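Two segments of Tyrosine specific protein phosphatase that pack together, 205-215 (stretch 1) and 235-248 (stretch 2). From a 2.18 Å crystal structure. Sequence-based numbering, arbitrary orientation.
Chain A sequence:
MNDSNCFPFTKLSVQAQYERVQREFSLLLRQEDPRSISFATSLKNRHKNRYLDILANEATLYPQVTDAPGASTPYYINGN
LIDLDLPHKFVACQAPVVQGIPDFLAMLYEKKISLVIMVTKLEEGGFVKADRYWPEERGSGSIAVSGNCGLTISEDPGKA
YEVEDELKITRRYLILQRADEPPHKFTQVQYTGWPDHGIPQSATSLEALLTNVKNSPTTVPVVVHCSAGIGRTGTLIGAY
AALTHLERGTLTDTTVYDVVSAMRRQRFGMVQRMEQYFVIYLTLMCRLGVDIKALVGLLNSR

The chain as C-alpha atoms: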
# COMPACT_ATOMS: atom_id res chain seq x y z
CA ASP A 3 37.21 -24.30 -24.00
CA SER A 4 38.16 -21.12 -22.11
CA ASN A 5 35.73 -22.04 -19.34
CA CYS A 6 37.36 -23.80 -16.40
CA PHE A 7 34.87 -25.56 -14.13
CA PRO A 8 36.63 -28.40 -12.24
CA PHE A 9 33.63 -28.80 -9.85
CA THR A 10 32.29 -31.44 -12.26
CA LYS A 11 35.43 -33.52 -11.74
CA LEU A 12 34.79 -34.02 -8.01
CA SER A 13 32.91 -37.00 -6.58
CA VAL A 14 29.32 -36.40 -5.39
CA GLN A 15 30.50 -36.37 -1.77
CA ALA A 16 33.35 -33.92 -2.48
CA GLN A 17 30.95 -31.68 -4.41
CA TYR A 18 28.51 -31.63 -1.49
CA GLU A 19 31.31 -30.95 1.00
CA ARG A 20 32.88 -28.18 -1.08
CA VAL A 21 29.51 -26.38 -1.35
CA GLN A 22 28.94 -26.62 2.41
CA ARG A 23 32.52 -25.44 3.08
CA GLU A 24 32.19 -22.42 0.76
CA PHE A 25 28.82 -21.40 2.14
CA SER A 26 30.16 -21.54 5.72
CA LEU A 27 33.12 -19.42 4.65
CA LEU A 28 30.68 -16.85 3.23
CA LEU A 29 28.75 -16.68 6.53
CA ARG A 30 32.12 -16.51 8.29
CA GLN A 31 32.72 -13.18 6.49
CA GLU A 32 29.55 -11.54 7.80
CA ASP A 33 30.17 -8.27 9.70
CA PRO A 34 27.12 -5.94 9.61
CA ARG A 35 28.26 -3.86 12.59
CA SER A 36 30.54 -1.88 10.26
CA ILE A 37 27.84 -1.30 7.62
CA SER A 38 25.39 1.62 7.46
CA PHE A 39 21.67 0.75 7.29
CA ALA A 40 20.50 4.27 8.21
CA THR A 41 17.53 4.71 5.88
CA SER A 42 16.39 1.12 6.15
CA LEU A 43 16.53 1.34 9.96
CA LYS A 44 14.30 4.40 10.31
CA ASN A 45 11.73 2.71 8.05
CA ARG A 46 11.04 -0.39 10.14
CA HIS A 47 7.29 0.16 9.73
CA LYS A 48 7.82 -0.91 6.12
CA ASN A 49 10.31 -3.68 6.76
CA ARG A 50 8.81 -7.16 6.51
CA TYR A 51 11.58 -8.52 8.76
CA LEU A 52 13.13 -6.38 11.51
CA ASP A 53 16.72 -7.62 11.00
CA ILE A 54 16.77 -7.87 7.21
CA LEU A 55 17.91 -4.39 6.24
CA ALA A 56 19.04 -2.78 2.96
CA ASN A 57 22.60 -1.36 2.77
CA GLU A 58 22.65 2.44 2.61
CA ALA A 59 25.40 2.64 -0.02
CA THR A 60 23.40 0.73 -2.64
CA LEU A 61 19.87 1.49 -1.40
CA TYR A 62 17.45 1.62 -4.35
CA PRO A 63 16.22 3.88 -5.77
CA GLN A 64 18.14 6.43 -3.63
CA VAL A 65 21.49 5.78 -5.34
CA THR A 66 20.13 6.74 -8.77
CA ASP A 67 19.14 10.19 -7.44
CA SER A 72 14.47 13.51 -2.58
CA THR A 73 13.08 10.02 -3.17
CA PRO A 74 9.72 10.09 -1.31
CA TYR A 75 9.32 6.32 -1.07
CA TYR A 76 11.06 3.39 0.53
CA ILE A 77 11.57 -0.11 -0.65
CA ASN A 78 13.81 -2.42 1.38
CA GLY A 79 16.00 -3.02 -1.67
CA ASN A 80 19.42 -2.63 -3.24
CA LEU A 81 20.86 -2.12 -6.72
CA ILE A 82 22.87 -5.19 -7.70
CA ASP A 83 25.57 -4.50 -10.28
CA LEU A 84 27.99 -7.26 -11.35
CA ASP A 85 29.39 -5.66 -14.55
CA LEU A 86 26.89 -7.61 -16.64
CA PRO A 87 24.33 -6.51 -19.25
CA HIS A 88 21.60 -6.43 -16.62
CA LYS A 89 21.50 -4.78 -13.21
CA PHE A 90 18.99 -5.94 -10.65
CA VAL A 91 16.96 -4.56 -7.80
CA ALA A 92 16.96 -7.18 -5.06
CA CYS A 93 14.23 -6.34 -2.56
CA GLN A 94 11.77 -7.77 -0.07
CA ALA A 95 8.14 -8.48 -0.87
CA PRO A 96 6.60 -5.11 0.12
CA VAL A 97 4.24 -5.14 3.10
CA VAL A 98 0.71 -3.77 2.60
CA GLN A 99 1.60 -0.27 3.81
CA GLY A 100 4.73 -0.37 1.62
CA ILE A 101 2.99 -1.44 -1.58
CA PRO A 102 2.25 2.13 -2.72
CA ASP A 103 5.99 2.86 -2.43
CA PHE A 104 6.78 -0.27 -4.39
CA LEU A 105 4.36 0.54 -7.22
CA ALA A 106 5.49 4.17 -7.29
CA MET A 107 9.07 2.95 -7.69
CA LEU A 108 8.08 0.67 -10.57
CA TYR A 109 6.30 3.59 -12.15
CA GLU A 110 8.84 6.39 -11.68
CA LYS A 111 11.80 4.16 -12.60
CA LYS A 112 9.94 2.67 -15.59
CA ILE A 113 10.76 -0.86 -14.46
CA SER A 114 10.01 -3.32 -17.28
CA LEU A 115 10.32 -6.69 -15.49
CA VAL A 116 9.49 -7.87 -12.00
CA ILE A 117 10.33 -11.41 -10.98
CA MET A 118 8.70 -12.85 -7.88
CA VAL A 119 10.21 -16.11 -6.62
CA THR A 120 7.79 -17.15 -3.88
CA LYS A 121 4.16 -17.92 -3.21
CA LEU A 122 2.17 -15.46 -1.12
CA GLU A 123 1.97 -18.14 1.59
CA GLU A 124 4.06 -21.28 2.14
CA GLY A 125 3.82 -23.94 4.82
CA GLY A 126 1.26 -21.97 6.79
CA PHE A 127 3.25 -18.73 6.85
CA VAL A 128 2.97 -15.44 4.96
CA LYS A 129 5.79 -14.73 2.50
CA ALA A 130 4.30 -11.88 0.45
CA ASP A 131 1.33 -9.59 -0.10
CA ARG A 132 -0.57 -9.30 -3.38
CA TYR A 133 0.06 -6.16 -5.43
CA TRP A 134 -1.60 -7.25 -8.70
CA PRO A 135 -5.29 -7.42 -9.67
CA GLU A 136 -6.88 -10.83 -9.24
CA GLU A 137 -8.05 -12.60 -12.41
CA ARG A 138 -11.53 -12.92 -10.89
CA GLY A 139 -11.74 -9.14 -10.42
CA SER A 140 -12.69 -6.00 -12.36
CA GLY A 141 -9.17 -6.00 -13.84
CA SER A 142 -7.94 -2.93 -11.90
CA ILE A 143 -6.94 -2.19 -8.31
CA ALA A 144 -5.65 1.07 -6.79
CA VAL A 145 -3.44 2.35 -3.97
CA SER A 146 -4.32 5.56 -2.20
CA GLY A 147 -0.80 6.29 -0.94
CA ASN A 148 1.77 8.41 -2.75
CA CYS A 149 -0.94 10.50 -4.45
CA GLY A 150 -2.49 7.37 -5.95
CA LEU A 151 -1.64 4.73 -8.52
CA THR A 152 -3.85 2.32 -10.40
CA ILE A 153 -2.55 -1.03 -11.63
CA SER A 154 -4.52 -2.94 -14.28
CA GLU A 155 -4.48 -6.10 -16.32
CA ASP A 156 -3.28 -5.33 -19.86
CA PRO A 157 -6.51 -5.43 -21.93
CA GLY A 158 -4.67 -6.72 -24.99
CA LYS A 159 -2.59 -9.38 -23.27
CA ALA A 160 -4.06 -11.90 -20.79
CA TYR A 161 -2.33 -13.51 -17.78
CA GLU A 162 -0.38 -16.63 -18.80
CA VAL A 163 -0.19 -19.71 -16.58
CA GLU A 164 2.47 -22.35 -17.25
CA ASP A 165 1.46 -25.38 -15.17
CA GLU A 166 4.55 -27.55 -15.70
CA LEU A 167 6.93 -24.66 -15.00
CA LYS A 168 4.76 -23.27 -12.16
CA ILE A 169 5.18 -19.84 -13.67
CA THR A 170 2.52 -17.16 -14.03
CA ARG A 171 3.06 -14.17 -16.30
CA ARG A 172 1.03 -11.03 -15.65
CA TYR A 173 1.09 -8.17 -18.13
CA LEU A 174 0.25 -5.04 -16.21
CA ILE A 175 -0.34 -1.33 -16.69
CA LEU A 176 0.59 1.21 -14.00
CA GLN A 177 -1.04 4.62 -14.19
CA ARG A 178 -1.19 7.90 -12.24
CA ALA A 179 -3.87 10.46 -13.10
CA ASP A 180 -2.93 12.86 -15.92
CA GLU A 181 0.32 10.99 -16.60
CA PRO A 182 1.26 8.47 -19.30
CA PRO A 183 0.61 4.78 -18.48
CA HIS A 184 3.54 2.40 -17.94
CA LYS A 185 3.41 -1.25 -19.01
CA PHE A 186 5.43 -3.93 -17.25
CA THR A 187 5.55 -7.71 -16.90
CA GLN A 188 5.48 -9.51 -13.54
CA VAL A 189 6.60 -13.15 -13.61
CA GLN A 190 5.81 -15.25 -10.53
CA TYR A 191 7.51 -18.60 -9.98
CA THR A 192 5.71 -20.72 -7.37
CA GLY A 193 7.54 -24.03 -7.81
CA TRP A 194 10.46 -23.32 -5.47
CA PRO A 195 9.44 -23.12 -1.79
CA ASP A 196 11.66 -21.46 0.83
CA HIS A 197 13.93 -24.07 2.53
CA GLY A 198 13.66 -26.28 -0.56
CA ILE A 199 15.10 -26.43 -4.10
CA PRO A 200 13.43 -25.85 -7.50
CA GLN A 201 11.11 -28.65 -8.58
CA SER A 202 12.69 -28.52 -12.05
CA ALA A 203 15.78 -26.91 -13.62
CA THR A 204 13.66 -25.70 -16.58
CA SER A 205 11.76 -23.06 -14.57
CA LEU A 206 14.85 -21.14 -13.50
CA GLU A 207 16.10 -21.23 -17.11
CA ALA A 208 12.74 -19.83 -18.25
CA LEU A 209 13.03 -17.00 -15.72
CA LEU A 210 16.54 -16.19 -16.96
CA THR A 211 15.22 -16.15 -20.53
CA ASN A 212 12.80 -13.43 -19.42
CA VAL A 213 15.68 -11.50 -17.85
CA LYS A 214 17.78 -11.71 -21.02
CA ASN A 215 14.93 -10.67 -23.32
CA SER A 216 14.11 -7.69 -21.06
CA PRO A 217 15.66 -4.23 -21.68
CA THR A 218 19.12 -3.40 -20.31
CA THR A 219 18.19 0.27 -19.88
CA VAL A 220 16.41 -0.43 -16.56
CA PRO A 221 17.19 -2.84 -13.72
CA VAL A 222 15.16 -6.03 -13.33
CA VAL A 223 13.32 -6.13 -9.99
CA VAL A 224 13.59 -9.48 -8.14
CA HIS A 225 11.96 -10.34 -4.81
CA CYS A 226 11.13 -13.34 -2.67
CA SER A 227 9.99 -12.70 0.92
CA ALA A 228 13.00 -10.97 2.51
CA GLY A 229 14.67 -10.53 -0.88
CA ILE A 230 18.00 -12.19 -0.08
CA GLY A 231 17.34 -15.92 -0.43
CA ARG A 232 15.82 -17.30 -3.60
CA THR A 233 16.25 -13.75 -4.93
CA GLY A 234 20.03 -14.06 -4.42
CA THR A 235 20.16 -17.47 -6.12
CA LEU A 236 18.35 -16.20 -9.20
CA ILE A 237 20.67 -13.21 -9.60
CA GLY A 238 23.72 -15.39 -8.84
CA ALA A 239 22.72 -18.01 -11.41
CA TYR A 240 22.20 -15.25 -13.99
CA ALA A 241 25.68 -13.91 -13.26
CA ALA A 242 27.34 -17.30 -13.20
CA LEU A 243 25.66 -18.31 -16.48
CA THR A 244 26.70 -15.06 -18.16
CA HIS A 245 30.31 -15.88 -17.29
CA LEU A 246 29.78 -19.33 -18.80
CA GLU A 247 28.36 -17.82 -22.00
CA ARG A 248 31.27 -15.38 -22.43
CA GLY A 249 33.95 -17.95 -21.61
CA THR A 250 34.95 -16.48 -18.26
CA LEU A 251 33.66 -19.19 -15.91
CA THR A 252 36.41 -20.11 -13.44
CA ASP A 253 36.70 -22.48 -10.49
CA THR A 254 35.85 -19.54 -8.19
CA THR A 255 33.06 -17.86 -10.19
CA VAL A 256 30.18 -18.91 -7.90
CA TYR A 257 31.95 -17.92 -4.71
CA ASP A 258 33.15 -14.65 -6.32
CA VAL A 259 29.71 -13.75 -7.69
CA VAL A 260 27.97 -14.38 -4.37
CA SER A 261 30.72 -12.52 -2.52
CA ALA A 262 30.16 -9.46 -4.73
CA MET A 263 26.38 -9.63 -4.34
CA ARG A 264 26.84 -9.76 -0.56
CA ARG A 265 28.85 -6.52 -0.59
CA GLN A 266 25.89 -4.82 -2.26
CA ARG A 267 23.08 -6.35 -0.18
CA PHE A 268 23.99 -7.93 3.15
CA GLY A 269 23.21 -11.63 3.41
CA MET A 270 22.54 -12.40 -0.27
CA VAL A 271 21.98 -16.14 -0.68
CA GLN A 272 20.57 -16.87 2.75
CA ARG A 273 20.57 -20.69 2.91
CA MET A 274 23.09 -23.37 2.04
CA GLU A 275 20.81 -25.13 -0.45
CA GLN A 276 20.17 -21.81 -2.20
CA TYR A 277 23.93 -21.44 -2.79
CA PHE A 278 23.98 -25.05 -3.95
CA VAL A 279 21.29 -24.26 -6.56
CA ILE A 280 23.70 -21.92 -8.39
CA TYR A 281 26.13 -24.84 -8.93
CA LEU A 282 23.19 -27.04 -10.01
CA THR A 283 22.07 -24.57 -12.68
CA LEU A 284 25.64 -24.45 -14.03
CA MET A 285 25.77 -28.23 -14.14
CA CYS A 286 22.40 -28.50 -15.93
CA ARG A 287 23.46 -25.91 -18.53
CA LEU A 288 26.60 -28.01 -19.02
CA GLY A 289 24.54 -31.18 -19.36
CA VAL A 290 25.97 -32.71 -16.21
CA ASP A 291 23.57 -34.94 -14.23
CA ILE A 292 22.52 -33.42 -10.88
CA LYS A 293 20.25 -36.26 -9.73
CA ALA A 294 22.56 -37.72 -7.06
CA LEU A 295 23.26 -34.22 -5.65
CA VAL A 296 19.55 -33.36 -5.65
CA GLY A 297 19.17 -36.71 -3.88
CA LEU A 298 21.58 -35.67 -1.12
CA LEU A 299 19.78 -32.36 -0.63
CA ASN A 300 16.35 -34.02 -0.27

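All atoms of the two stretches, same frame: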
# COMPACT_ATOMS: atom_id res chain seq x y z
N SER A 205 12.46 -24.27 -14.98
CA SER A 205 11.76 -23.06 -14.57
C SER A 205 12.71 -21.89 -14.38
O SER A 205 12.44 -20.77 -14.83
CB SER A 205 10.96 -23.31 -13.30
OG SER A 205 9.94 -24.26 -13.54
N LEU A 206 13.81 -22.14 -13.69
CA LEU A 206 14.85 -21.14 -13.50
C LEU A 206 15.38 -20.67 -14.86
O LEU A 206 15.53 -19.47 -15.08
CB LEU A 206 15.98 -21.73 -12.66
CG LEU A 206 16.58 -20.87 -11.55
CD1 LEU A 206 15.50 -20.07 -10.86
CD2 LEU A 206 17.29 -21.75 -10.54
N GLU A 207 15.66 -21.61 -15.76
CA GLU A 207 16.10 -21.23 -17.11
C GLU A 207 15.08 -20.33 -17.83
O GLU A 207 15.46 -19.39 -18.54
CB GLU A 207 16.38 -22.48 -17.95
CG GLU A 207 17.74 -23.15 -17.67
CD GLU A 207 18.94 -22.37 -18.25
OE1 GLU A 207 18.74 -21.27 -18.80
OE2 GLU A 207 20.09 -22.88 -18.16
N ALA A 208 13.80 -20.60 -17.62
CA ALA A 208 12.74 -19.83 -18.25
C ALA A 208 12.74 -18.40 -17.68
O ALA A 208 12.62 -17.42 -18.41
CB ALA A 208 11.39 -20.49 -18.02
N LEU A 209 12.89 -18.30 -16.36
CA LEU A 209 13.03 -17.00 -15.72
C LEU A 209 14.20 -16.21 -16.29
O LEU A 209 14.08 -15.01 -16.58
CB LEU A 209 13.19 -17.15 -14.21
CG LEU A 209 11.99 -17.59 -13.37
CD1 LEU A 209 12.36 -17.48 -11.90
CD2 LEU A 209 10.76 -16.74 -13.67
N LEU A 210 15.35 -16.87 -16.46
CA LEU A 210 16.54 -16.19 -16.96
C LEU A 210 16.35 -15.76 -18.41
O LEU A 210 16.92 -14.75 -18.84
CB LEU A 210 17.78 -17.07 -16.79
CG LEU A 210 18.08 -17.40 -15.32
CD1 LEU A 210 19.23 -18.38 -15.23
CD2 LEU A 210 18.42 -16.13 -14.56
N THR A 211 15.56 -16.53 -19.16
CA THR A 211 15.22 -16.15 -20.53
C THR A 211 14.45 -14.83 -20.52
O THR A 211 14.74 -13.94 -21.31
CB THR A 211 14.43 -17.25 -21.25
OG1 THR A 211 15.31 -18.34 -21.53
CG2 THR A 211 13.83 -16.73 -22.55
N ASN A 212 13.50 -14.70 -19.60
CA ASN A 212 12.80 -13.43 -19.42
C ASN A 212 13.77 -12.30 -19.15
O ASN A 212 13.69 -11.25 -19.79
CB ASN A 212 11.77 -13.50 -18.30
CG ASN A 212 10.56 -14.31 -18.68
OD1 ASN A 212 10.04 -15.09 -17.88
ND2 ASN A 212 10.12 -14.16 -19.93
N VAL A 213 14.68 -12.51 -18.19
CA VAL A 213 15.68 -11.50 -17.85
C VAL A 213 16.44 -11.05 -19.09
O VAL A 213 16.50 -9.85 -19.38
CB VAL A 213 16.66 -11.99 -16.75
CG1 VAL A 213 17.84 -11.07 -16.62
CG2 VAL A 213 15.95 -12.09 -15.43
N LYS A 214 16.97 -12.01 -19.84
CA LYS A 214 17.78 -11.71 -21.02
C LYS A 214 17.02 -10.96 -22.11
O LYS A 214 17.59 -10.11 -22.80
CB LYS A 214 18.32 -13.00 -21.64
CG LYS A 214 19.28 -13.77 -20.77
CD LYS A 214 19.72 -15.03 -21.51
CE LYS A 214 19.74 -16.23 -20.58
NZ LYS A 214 19.64 -17.52 -21.32
N ASN A 215 15.75 -11.30 -22.28
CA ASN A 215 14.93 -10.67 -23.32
C ASN A 215 14.36 -9.32 -22.87
O ASN A 215 13.75 -8.60 -23.66
CB ASN A 215 13.81 -11.63 -23.77
CG ASN A 215 14.35 -12.88 -24.47
OD1 ASN A 215 15.55 -13.04 -24.65
ND2 ASN A 215 13.44 -13.78 -24.85
N THR A 235 19.84 -16.35 -5.23
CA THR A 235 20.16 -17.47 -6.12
C THR A 235 19.88 -17.14 -7.58
O THR A 235 20.70 -17.42 -8.47
CB THR A 235 19.33 -18.72 -5.75
OG1 THR A 235 19.70 -19.17 -4.44
CG2 THR A 235 19.55 -19.84 -6.76
N LEU A 236 18.72 -16.55 -7.83
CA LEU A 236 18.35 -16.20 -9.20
C LEU A 236 19.38 -15.25 -9.82
O LEU A 236 19.81 -15.46 -10.94
CB LEU A 236 16.97 -15.55 -9.23
CG LEU A 236 16.54 -15.24 -10.67
CD1 LEU A 236 16.67 -16.49 -11.51
CD2 LEU A 236 15.11 -14.75 -10.71
N ILE A 237 19.74 -14.20 -9.08
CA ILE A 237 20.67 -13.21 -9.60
C ILE A 237 22.07 -13.84 -9.73
O ILE A 237 22.78 -13.60 -10.72
CB ILE A 237 20.70 -11.93 -8.71
CG1 ILE A 237 19.33 -11.24 -8.75
CG2 ILE A 237 21.77 -10.97 -9.20
CD1 ILE A 237 19.12 -10.16 -7.68
N GLY A 238 22.43 -14.70 -8.78
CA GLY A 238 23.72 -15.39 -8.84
C GLY A 238 23.83 -16.34 -10.03
O GLY A 238 24.87 -16.41 -10.70
N ALA A 239 22.75 -17.08 -10.28
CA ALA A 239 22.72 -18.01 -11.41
C ALA A 239 22.83 -17.24 -12.72
O ALA A 239 23.54 -17.66 -13.64
CB ALA A 239 21.45 -18.86 -11.38
N TYR A 240 22.11 -16.12 -12.81
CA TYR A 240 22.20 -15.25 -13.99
C TYR A 240 23.65 -14.86 -14.22
O TYR A 240 24.18 -14.98 -15.33
CB TYR A 240 21.36 -13.99 -13.84
CG TYR A 240 21.68 -12.94 -14.90
CD1 TYR A 240 21.12 -13.02 -16.17
CD2 TYR A 240 22.56 -11.89 -14.64
CE1 TYR A 240 21.43 -12.07 -17.17
CE2 TYR A 240 22.87 -10.94 -15.62
CZ TYR A 240 22.30 -11.04 -16.88
OH TYR A 240 22.60 -10.10 -17.85
N ALA A 241 24.29 -14.35 -13.17
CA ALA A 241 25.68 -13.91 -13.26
C ALA A 241 26.58 -15.06 -13.66
O ALA A 241 27.33 -14.97 -14.63
CB ALA A 241 26.14 -13.31 -11.96
N ALA A 242 26.50 -16.16 -12.92
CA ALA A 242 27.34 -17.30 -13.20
C ALA A 242 27.16 -17.80 -14.63
O ALA A 242 28.14 -18.14 -15.30
CB ALA A 242 27.09 -18.43 -12.19
N LEU A 243 25.92 -17.82 -15.12
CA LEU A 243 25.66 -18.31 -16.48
C LEU A 243 26.16 -17.35 -17.55
O LEU A 243 26.53 -17.77 -18.64
CB LEU A 243 24.18 -18.65 -16.69
CG LEU A 243 23.74 -19.96 -16.03
CD1 LEU A 243 22.24 -20.02 -15.84
CD2 LEU A 243 24.22 -21.15 -16.85
N THR A 244 26.16 -16.05 -17.24
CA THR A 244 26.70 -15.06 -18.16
C THR A 244 28.20 -15.27 -18.31
O THR A 244 28.74 -15.19 -19.41
CB THR A 244 26.41 -13.62 -17.69
OG1 THR A 244 24.99 -13.42 -17.57
CG2 THR A 244 26.98 -12.61 -18.68
N HIS A 245 28.89 -15.55 -17.20
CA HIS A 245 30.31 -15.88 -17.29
C HIS A 245 30.56 -17.11 -18.16
O HIS A 245 31.50 -17.14 -18.96
CB HIS A 245 30.91 -16.08 -15.89
CG HIS A 245 31.14 -14.79 -15.17
ND1 HIS A 245 32.20 -13.96 -15.46
CD2 HIS A 245 30.43 -14.17 -14.20
CE1 HIS A 245 32.14 -12.89 -14.69
NE2 HIS A 245 31.08 -12.99 -13.91
N LEU A 246 29.69 -18.11 -18.01
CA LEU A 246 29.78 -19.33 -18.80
C LEU A 246 29.65 -19.00 -20.28
O LEU A 246 30.44 -19.47 -21.10
CB LEU A 246 28.67 -20.31 -18.36
CG LEU A 246 28.61 -21.71 -18.98
CD1 LEU A 246 27.95 -22.69 -18.01
CD2 LEU A 246 27.85 -21.72 -20.30
N GLU A 247 28.65 -18.19 -20.61
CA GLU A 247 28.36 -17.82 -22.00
C GLU A 247 29.44 -16.96 -22.67
O GLU A 247 29.55 -16.95 -23.89
CB GLU A 247 27.00 -17.12 -22.08
CG GLU A 247 25.81 -18.07 -22.00
CD GLU A 247 24.47 -17.34 -21.90
OE1 GLU A 247 24.46 -16.15 -21.49
OE2 GLU A 247 23.43 -17.95 -22.22
N ARG A 248 30.21 -16.21 -21.87
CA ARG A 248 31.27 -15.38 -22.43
C ARG A 248 32.67 -15.94 -22.10
O ARG A 248 33.68 -15.24 -22.21
CB ARG A 248 31.11 -13.90 -22.04
CG ARG A 248 31.06 -13.61 -20.56
CD ARG A 248 30.93 -12.12 -20.25
NE ARG A 248 29.86 -11.43 -20.97
CZ ARG A 248 29.46 -10.19 -20.71
NH1 ARG A 248 30.03 -9.51 -19.72
NH2 ARG A 248 28.49 -9.62 -21.42

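Helices that cross at a steep angle can share only a short patch of surface, and the packing then depends on a few side chains near the crossing point. The pair formed by residues 205-215 and 235-247 of this phosphatase is a clear example. Their axes cross at -73° and approach to 10.6 Å, and the contact buries 488 Å² with no hydrogen bond between the two stretches.

Leu210 covers the most surface. Its CA-to-CB bond points sideways, but the m,t rotamer carries the end of the side chain to the second helix. There its two methyls diverge: CD2 lies 3.5 Å from Leu236 CD1 and 3.7 Å from Tyr240 CB, while CD1 sits 3.5 Å from Leu243 CD1, with Ala239 CB at 4.5 Å, at the limit of contact. A branched apolar side chain suits this position because its two methyls can meet different neighbours.

Leu236 plays a comparable part from the second helix. It too starts sideways and turns inward, its CD1 also meeting Leu206 CD1 at 3.8 Å, while its CD2 reaches Leu209 CD1 at 4.1 Å. One leucine thus touches three leucines, Leu206, Leu209 and Leu210, from two successive turns of the first helix.

Tyr240 points toward the first helix and extends the apolar patch. Leu210 CD2 lies at the edge of its ring, near the ring plane, and Val213 CG1 approaches CE1 of Tyr240 at 3.8 Å. The ring supplies broad apolar surface, while its hydroxyl is hydrogen-bonded elsewhere in the structure.

Charge appears at the periphery, where Lys214 NZ and Glu247 OE2 form a long salt bridge of 3.9 Å. Long side chains suit this more open margin, spanning the gap between the helices while the buried leucines provide the close packing.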